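Local atomic coordinates of dihydroorotase (Saccharomyces cerevisiae S288C, PDB entry 6L0A), a protein that catalyses the reversible, zinc-dependent cyclisation of N-carbamoyl-L-aspartate to dihydroorotate, the third step of de novo pyrimidine biosynthesis. Residues Pro114-Lys125 and Phe160-Phe171. Sequence-based numbering, arbitrary orientation.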
ATOM      1  N   PRO C 114      13.216  14.836 -12.387  1.00 22.11           N
ATOM      2  CA  PRO C 114      14.312  13.987 -12.883  1.00 22.72           C
ATOM      3  C   PRO C 114      14.239  13.686 -14.369  1.00 34.31           C
ATOM      4  O   PRO C 114      15.099  12.949 -14.874  1.00 34.84           O
ATOM      5  CB  PRO C 114      14.157  12.699 -12.061  1.00 24.63           C
ATOM      6  CG  PRO C 114      12.710  12.665 -11.698  1.00 25.03           C
ATOM      7  CD  PRO C 114      12.278  14.094 -11.527  1.00 25.34           C
ATOM      8  N   ASN C 115      13.238  14.207 -15.083  1.00 29.95           N
ATOM      9  CA  ASN C 115      13.203  14.048 -16.533  1.00 36.90           C
ATOM     10  C   ASN C 115      14.049  15.092 -17.241  1.00 40.28           C
ATOM     11  O   ASN C 115      14.444  14.875 -18.395  1.00 39.38           O
ATOM     12  CB  ASN C 115      11.765  14.126 -17.056  1.00 32.54           C
ATOM     13  CG  ASN C 115      10.955  12.910 -16.699  1.00 37.39           C
ATOM     14  OD1 ASN C 115      11.466  11.789 -16.666  1.00 36.98           O
ATOM     15  ND2 ASN C 115       9.677  13.122 -16.420  1.00 44.51           N
ATOM     16  N   ASP C 116      14.322  16.221 -16.577  1.00 33.81           N
ATOM     17  CA  ASP C 116      15.184  17.279 -17.093  1.00 36.47           C
ATOM     18  C   ASP C 116      16.139  17.682 -15.960  1.00 37.16           C
ATOM     19  O   ASP C 116      15.882  18.628 -15.207  1.00 31.09           O
ATOM     20  CB  ASP C 116      14.356  18.456 -17.607  1.00 42.42           C
ATOM     21  CG  ASP C 116      15.137  19.350 -18.556  1.00 43.35           C
ATOM     22  OD1 ASP C 116      16.285  19.715 -18.220  1.00 44.35           O
ATOM     23  OD2 ASP C 116      14.598  19.693 -19.633  1.00 45.16           O
ATOM     24  N   PHE C 117      17.232  16.924 -15.834  1.00 30.88           N
ATOM     25  CA  PHE C 117      18.335  17.223 -14.927  1.00 29.71           C
ATOM     26  C   PHE C 117      19.319  18.218 -15.519  1.00 35.64           C
ATOM     27  O   PHE C 117      20.259  18.625 -14.824  1.00 26.23           O
ATOM     28  CB  PHE C 117      19.105  15.945 -14.584  1.00 28.91           C
ATOM     29  CG  PHE C 117      18.606  15.218 -13.358  1.00 26.02           C
ATOM     30  CD1 PHE C 117      18.513  15.857 -12.137  1.00 25.58           C
ATOM     31  CD2 PHE C 117      18.278  13.871 -13.432  1.00 22.91           C
ATOM     32  CE1 PHE C 117      18.075  15.168 -11.009  1.00 23.92           C
ATOM     33  CE2 PHE C 117      17.845  13.185 -12.327  1.00 23.19           C
ATOM     34  CZ  PHE C 117      17.745  13.829 -11.107  1.00 23.34           C
ATOM     35  N   SER C 118      19.132  18.602 -16.788  1.00 36.46           N
ATOM     36  CA  SER C 118      20.134  19.402 -17.488  1.00 37.19           C
ATOM     37  C   SER C 118      20.363  20.748 -16.815  1.00 33.25           C
ATOM     38  O   SER C 118      21.486  21.265 -16.837  1.00 35.88           O
ATOM     39  CB  SER C 118      19.710  19.610 -18.942  1.00 35.60           C
ATOM     40  OG  SER C 118      18.690  20.591 -19.018  1.00 39.10           O
ATOM     41  N   ALA C 119      19.317  21.331 -16.220  1.00 35.02           N
ATOM     42  CA  ALA C 119      19.453  22.625 -15.562  1.00 30.94           C
ATOM     43  C   ALA C 119      20.381  22.575 -14.359  1.00 33.52           C
ATOM     44  O   ALA C 119      20.866  23.623 -13.924  1.00 35.57           O
ATOM     45  CB  ALA C 119      18.085  23.146 -15.121  1.00 37.31           C
ATOM     46  N   PHE C 120      20.628  21.390 -13.800  1.00 26.48           N
ATOM     47  CA  PHE C 120      21.532  21.252 -12.669  1.00 25.43           C
ATOM     48  C   PHE C 120      22.918  20.778 -13.077  1.00 22.00           C
ATOM     49  O   PHE C 120      23.762  20.565 -12.211  1.00 21.24           O
ATOM     50  CB  PHE C 120      20.914  20.304 -11.618  1.00 19.52           C
ATOM     51  CG  PHE C 120      19.652  20.848 -11.018  1.00 23.54           C
ATOM     52  CD1 PHE C 120      19.700  21.705  -9.929  1.00 21.88           C
ATOM     53  CD2 PHE C 120      18.420  20.568 -11.594  1.00 24.67           C
ATOM     54  CE1 PHE C 120      18.545  22.241  -9.403  1.00 28.48           C
ATOM     55  CE2 PHE C 120      17.258  21.106 -11.069  1.00 30.91           C
ATOM     56  CZ  PHE C 120      17.319  21.940  -9.973  1.00 27.45           C
ATOM     57  N   TYR C 121      23.185  20.622 -14.374  1.00 21.44           N
ATOM     58  CA  TYR C 121      24.510  20.164 -14.786  1.00 20.56           C
ATOM     59  C   TYR C 121      25.636  21.085 -14.311  1.00 20.86           C
ATOM     60  O   TYR C 121      26.703  20.565 -13.944  1.00 21.45           O
ATOM     61  CB  TYR C 121      24.538  19.962 -16.310  1.00 27.76           C
ATOM     62  CG  TYR C 121      24.213  18.532 -16.705  1.00 28.17           C
ATOM     63  CD1 TYR C 121      23.203  17.829 -16.059  1.00 26.57           C
ATOM     64  CD2 TYR C 121      24.927  17.882 -17.705  1.00 23.23           C
ATOM     65  CE1 TYR C 121      22.908  16.512 -16.397  1.00 27.97           C
ATOM     66  CE2 TYR C 121      24.642  16.570 -18.055  1.00 27.97           C
ATOM     67  CZ  TYR C 121      23.628  15.887 -17.394  1.00 29.13           C
ATOM     68  OH  TYR C 121      23.329  14.583 -17.735  1.00 27.51           O
ATOM     69  N   PRO C 122      25.479  22.412 -14.268  1.00 24.53           N
ATOM     70  CA  PRO C 122      26.533  23.232 -13.636  1.00 21.97           C
ATOM     71  C   PRO C 122      26.783  22.881 -12.173  1.00 24.75           C
ATOM     72  O   PRO C 122      27.936  22.926 -11.721  1.00 21.84           O
ATOM     73  CB  PRO C 122      26.002  24.659 -13.803  1.00 24.26           C
ATOM     74  CG  PRO C 122      25.189  24.595 -15.047  1.00 26.96           C
ATOM     75  CD  PRO C 122      24.494  23.253 -14.976  1.00 26.73           C
ATOM     76  N   ILE C 123      25.735  22.523 -11.423  1.00 20.93           N
ATOM     77  CA  ILE C 123      25.925  22.060 -10.047  1.00 18.13           C
ATOM     78  C   ILE C 123      26.737  20.773 -10.027  1.00 20.87           C
ATOM     79  O   ILE C 123      27.704  20.638  -9.269  1.00 19.42           O
ATOM     80  CB  ILE C 123      24.567  21.867  -9.349  1.00 20.99           C
ATOM     81  CG1 ILE C 123      23.735  23.157  -9.371  1.00 26.14           C
ATOM     82  CG2 ILE C 123      24.775  21.349  -7.906  1.00 18.86           C
ATOM     83  CD1 ILE C 123      24.337  24.292  -8.570  1.00 27.45           C
ATOM     84  N   PHE C 124      26.343  19.792 -10.848  1.00 19.07           N
ATOM     85  CA  PHE C 124      27.042  18.507 -10.846  1.00 18.78           C
ATOM     86  C   PHE C 124      28.498  18.658 -11.272  1.00 23.54           C
ATOM     87  O   PHE C 124      29.374  17.943 -10.762  1.00 19.16           O
ATOM     88  CB  PHE C 124      26.329  17.508 -11.765  1.00 21.33           C
ATOM     89  CG  PHE C 124      24.892  17.260 -11.400  1.00 20.33           C
ATOM     90  CD1 PHE C 124      24.458  17.398 -10.089  1.00 19.99           C
ATOM     91  CD2 PHE C 124      23.972  16.892 -12.366  1.00 19.70           C
ATOM     92  CE1 PHE C 124      23.131  17.160  -9.747  1.00 17.02           C
ATOM     93  CE2 PHE C 124      22.626  16.665 -12.030  1.00 22.36           C
ATOM     94  CZ  PHE C 124      22.214  16.795 -10.722  1.00 16.72           C
ATOM     95  N   LYS C 125      28.779  19.579 -12.199  1.00 23.72           N
ATOM     96  CA  LYS C 125      30.166  19.826 -12.574  1.00 24.07           C
ATOM     97  C   LYS C 125      30.964  20.352 -11.389  1.00 19.34           C
ATOM     98  O   LYS C 125      32.093  19.909 -11.144  1.00 21.06           O
ATOM     99  CB  LYS C 125      30.227  20.804 -13.755  1.00 29.09           C
ATOM    100  CG  LYS C 125      31.578  20.870 -14.500  1.00 34.85           C
ATOM    101  CD  LYS C 125      32.256  19.494 -14.693  1.00 39.23           C
ATOM    102  CE  LYS C 125      31.437  18.482 -15.514  1.00 38.27           C
ATOM    103  NZ  LYS C 125      31.192  18.830 -16.948  1.00 42.98           N
ATOM    104  N   PHE C 160      13.428   5.277 -12.956  1.00 15.36           N
ATOM    105  CA  PHE C 160      14.512   6.222 -12.725  1.00 16.17           C
ATOM    106  C   PHE C 160      15.863   5.710 -13.216  1.00 16.75           C
ATOM    107  O   PHE C 160      16.784   6.516 -13.406  1.00 15.40           O
ATOM    108  CB  PHE C 160      14.606   6.528 -11.223  1.00 12.58           C
ATOM    109  CG  PHE C 160      15.614   7.587 -10.876  1.00 12.61           C
ATOM    110  CD1 PHE C 160      15.243   8.930 -10.850  1.00 16.73           C
ATOM    111  CD2 PHE C 160      16.926   7.248 -10.562  1.00 14.77           C
ATOM    112  CE1 PHE C 160      16.164   9.915 -10.521  1.00 17.99           C
ATOM    113  CE2 PHE C 160      17.853   8.227 -10.248  1.00 12.98           C
ATOM    114  CZ  PHE C 160      17.465   9.564 -10.218  1.00 16.03           C
ATOM    115  N   LEU C 161      16.009   4.397 -13.397  1.00 14.88           N
ATOM    116  CA  LEU C 161      17.334   3.843 -13.662  1.00 17.16           C
ATOM    117  C   LEU C 161      18.001   4.412 -14.915  1.00 18.35           C
ATOM    118  O   LEU C 161      19.220   4.649 -14.870  1.00 22.83           O
ATOM    119  CB  LEU C 161      17.243   2.313 -13.717  1.00 15.93           C
ATOM    120  CG  LEU C 161      16.881   1.646 -12.384  1.00 15.59           C
ATOM    121  CD1 LEU C 161      16.756   0.135 -12.555  1.00 19.13           C
ATOM    122  CD2 LEU C 161      17.918   1.981 -11.321  1.00 17.68           C
ATOM    123  N   PRO C 162      17.302   4.669 -16.028  1.00 18.51           N
ATOM    124  CA  PRO C 162      17.972   5.375 -17.141  1.00 21.69           C
ATOM    125  C   PRO C 162      18.566   6.718 -16.739  1.00 22.27           C
ATOM    126  O   PRO C 162      19.660   7.068 -17.205  1.00 21.94           O
ATOM    127  CB  PRO C 162      16.852   5.541 -18.176  1.00 22.46           C
ATOM    128  CG  PRO C 162      15.917   4.409 -17.901  1.00 27.56           C
ATOM    129  CD  PRO C 162      15.946   4.218 -16.403  1.00 21.30           C
ATOM    130  N   ALA C 163      17.877   7.478 -15.880  1.00 18.50           N
ATOM    131  CA  ALA C 163      18.417   8.758 -15.424  1.00 18.15           C
ATOM    132  C   ALA C 163      19.721   8.563 -14.662  1.00 18.82           C
ATOM    133  O   ALA C 163      20.677   9.326 -14.850  1.00 19.57           O
ATOM    134  CB  ALA C 163      17.397   9.490 -14.550  1.00 19.04           C
ATOM    135  N   LEU C 164      19.774   7.550 -13.790  1.00 19.12           N
ATOM    136  CA  LEU C 164      21.010   7.236 -13.078  1.00 19.83           C
ATOM    137  C   LEU C 164      22.144   6.949 -14.055  1.00 25.69           C
ATOM    138  O   LEU C 164      23.265   7.452 -13.896  1.00 20.77           O
ATOM    139  CB  LEU C 164      20.796   6.034 -12.157  1.00 18.29           C
ATOM    140  CG  LEU C 164      22.035   5.501 -11.441  1.00 18.18           C
ATOM    141  CD1 LEU C 164      22.649   6.598 -10.552  1.00 18.74           C
ATOM    142  CD2 LEU C 164      21.707   4.244 -10.633  1.00 20.90           C
ATOM    143  N   LYS C 165      21.875   6.120 -15.065  1.00 22.96           N
ATOM    144  CA  LYS C 165      22.942   5.747 -15.988  1.00 23.54           C
ATOM    145  C   LYS C 165      23.428   6.957 -16.779  1.00 21.48           C
ATOM    146  O   LYS C 165      24.632   7.112 -17.006  1.00 24.37           O
ATOM    147  CB  LYS C 165      22.464   4.635 -16.923  1.00 23.33           C
ATOM    148  CG  LYS C 165      22.390   3.262 -16.257  1.00 28.54           C
ATOM    149  CD  LYS C 165      21.912   2.216 -17.260  1.00 34.33           C
ATOM    150  CE  LYS C 165      20.878   1.280 -16.664  1.00 39.06           C
ATOM    151  NZ  LYS C 165      20.365   0.320 -17.691  1.00 41.63           N
ATOM    152  N   LYS C 166      22.512   7.833 -17.186  1.00 21.55           N
ATOM    153  CA  LYS C 166      22.915   9.024 -17.929  1.00 25.11           C
ATOM    154  C   LYS C 166      23.767   9.954 -17.071  1.00 27.22           C
ATOM    155  O   LYS C 166      24.754  10.522 -17.556  1.00 23.87           O
ATOM    156  CB  LYS C 166      21.692   9.764 -18.459  1.00 25.94           C
ATOM    157  CG  LYS C 166      22.054  10.982 -19.316  1.00 23.08           C
ATOM    158  CD  LYS C 166      20.837  11.616 -19.944  1.00 26.50           C
ATOM    159  CE  LYS C 166      21.214  12.859 -20.752  1.00 31.81           C
ATOM    160  NZ  LYS C 166      22.524  12.684 -21.455  1.00 32.50           N
ATOM    161  N   LEU C 167      23.406  10.128 -15.794  1.00 21.45           N
ATOM    162  CA  LEU C 167      24.214  10.979 -14.919  1.00 19.14           C
ATOM    163  C   LEU C 167      25.606  10.395 -14.725  1.00 22.84           C
ATOM    164  O   LEU C 167      26.603  11.129 -14.725  1.00 23.73           O
ATOM    165  CB  LEU C 167      23.523  11.171 -13.560  1.00 15.38           C
ATOM    166  CG  LEU C 167      22.251  12.017 -13.507  1.00 22.86           C
ATOM    167  CD1 LEU C 167      21.645  11.970 -12.095  1.00 16.40           C
ATOM    168  CD2 LEU C 167      22.507  13.465 -13.937  1.00 20.84           C
ATOM    169  N   HIS C 168      25.694   9.075 -14.546  1.00 21.50           N
ATOM    170  CA  HIS C 168      26.987   8.421 -14.372  1.00 23.85           C
ATOM    171  C   HIS C 168      27.838   8.543 -15.634  1.00 27.60           C
ATOM    172  O   HIS C 168      29.045   8.801 -15.555  1.00 23.45           O
ATOM    173  CB  HIS C 168      26.761   6.960 -13.994  1.00 20.69           C
ATOM    174  CG  HIS C 168      28.005   6.125 -13.962  1.00 25.91           C
ATOM    175  ND1 HIS C 168      29.132   6.486 -13.253  1.00 25.82           N
ATOM    176  CD2 HIS C 168      28.285   4.928 -14.530  1.00 30.22           C
ATOM    177  CE1 HIS C 168      30.056   5.551 -13.396  1.00 30.39           C
ATOM    178  NE2 HIS C 168      29.565   4.594 -14.165  1.00 29.63           N
ATOM    179  N   ASN C 169      27.218   8.381 -16.804  1.00 28.12           N
ATOM    180  CA  ASN C 169      27.943   8.562 -18.060  1.00 27.85           C
ATOM    181  C   ASN C 169      28.432  10.000 -18.220  1.00 29.53           C
ATOM    182  O   ASN C 169      29.595  10.234 -18.571  1.00 30.98           O
ATOM    183  CB  ASN C 169      27.050   8.162 -19.233  1.00 30.21           C
ATOM    184  CG  ASN C 169      27.825   8.024 -20.529  1.00 36.50           C
ATOM    185  OD1 ASN C 169      28.658   7.128 -20.679  1.00 41.26           O
ATOM    186  ND2 ASN C 169      27.565   8.925 -21.469  1.00 36.04           N
ATOM    187  N   ASP C 170      27.558  10.982 -17.956  1.00 25.49           N
ATOM    188  CA  ASP C 170      27.886  12.388 -18.195  1.00 27.02           C
ATOM    189  C   ASP C 170      28.831  12.974 -17.155  1.00 27.45           C
ATOM    190  O   ASP C 170      29.437  14.022 -17.412  1.00 26.11           O
ATOM    191  CB  ASP C 170      26.616  13.234 -18.232  1.00 24.97           C
ATOM    192  CG  ASP C 170      25.814  13.010 -19.481  1.00 28.22           C
ATOM    193  OD1 ASP C 170      26.279  12.228 -20.336  1.00 32.63           O
ATOM    194  OD2 ASP C 170      24.719  13.603 -19.602  1.00 26.26           O
ATOM    195  N   PHE C 171      28.960  12.348 -15.987  1.00 22.82           N
ATOM    196  CA  PHE C 171      29.854  12.820 -14.929  1.00 25.19           C
ATOM    197  C   PHE C 171      30.609  11.623 -14.373  1.00 23.58           C
ATOM    198  O   PHE C 171      30.371  11.193 -13.239  1.00 26.89           O
ATOM    199  CB  PHE C 171      29.082  13.554 -13.829  1.00 22.27           C
ATOM    200  CG  PHE C 171      28.379  14.792 -14.304  1.00 26.45           C
ATOM    201  CD1 PHE C 171      27.068  14.736 -14.736  1.00 19.81           C
ATOM    202  CD2 PHE C 171      29.041  16.015 -14.334  1.00 26.99           C
ATOM    203  CE1 PHE C 171      26.418  15.873 -15.181  1.00 25.85           C
ATOM    204  CE2 PHE C 171      28.397  17.162 -14.780  1.00 25.32           C
ATOM    205  CZ  PHE C 171      27.082  17.094 -15.199  1.00 26.26           C
TER
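With CG anti to its carbonyl carbon (chi1 -62°), Phe171, the first non-helical residue after helix 156-170, sends its ring in among Tyr121, Phe124 and Lys125. Its CE1 edge points at the centre of one face of Tyr121 in an edge-to-face stack, ring planes 68° apart and centroids separated by 4.6 Å. The backbone of helix 121-130 sets Phe124 CB over a face of Phe171, 3.6 Å from the ring centroid (CH-pi), and chi1 -58° turns the Phe124 ring edge to that same face in a second, offset edge-to-face pair. A flat, wholly apolar side chain suits the place, since face and edge are both used. Lys125, its chain curled back, brings the methylene CE to within 3.4 Å of Phe171 CE2, at the ring edge.

Tyrosine combines this aromatic face with a polar tip. Tyr121 OH donates to Asp170 OD2 at 2.5 Å, reaching that oxygen on its anti side, while Lys166 NZ takes the syn side in a salt bridge of 3.0 Å. Two donors thus grip one carboxylate oxygen near the surface, and the lysine's charge probably stabilises the ionised form. A leucine in place of Tyr121 would probably leave Asp170 with the lysine but without its hydroxyl partner, and Phe171 without the aromatic face its edge meets.

Leu167 serves as a branched apolar wedge: CD2 lies 3.7 Å from Phe124 CE2 and touches Tyr121, while CD1 lies over one face of Phe117, toward its rim. Farther along, Pro114 CB packs on the edge of Phe160, and compact Ala163 borders Phe117. This packing joins two neighbouring outer helices of the TIM-barrel fold, 121-130 and 156-170, over strand 133-136, where Leu134 meets Phe124 and Leu136 meets Phe160 and Leu167.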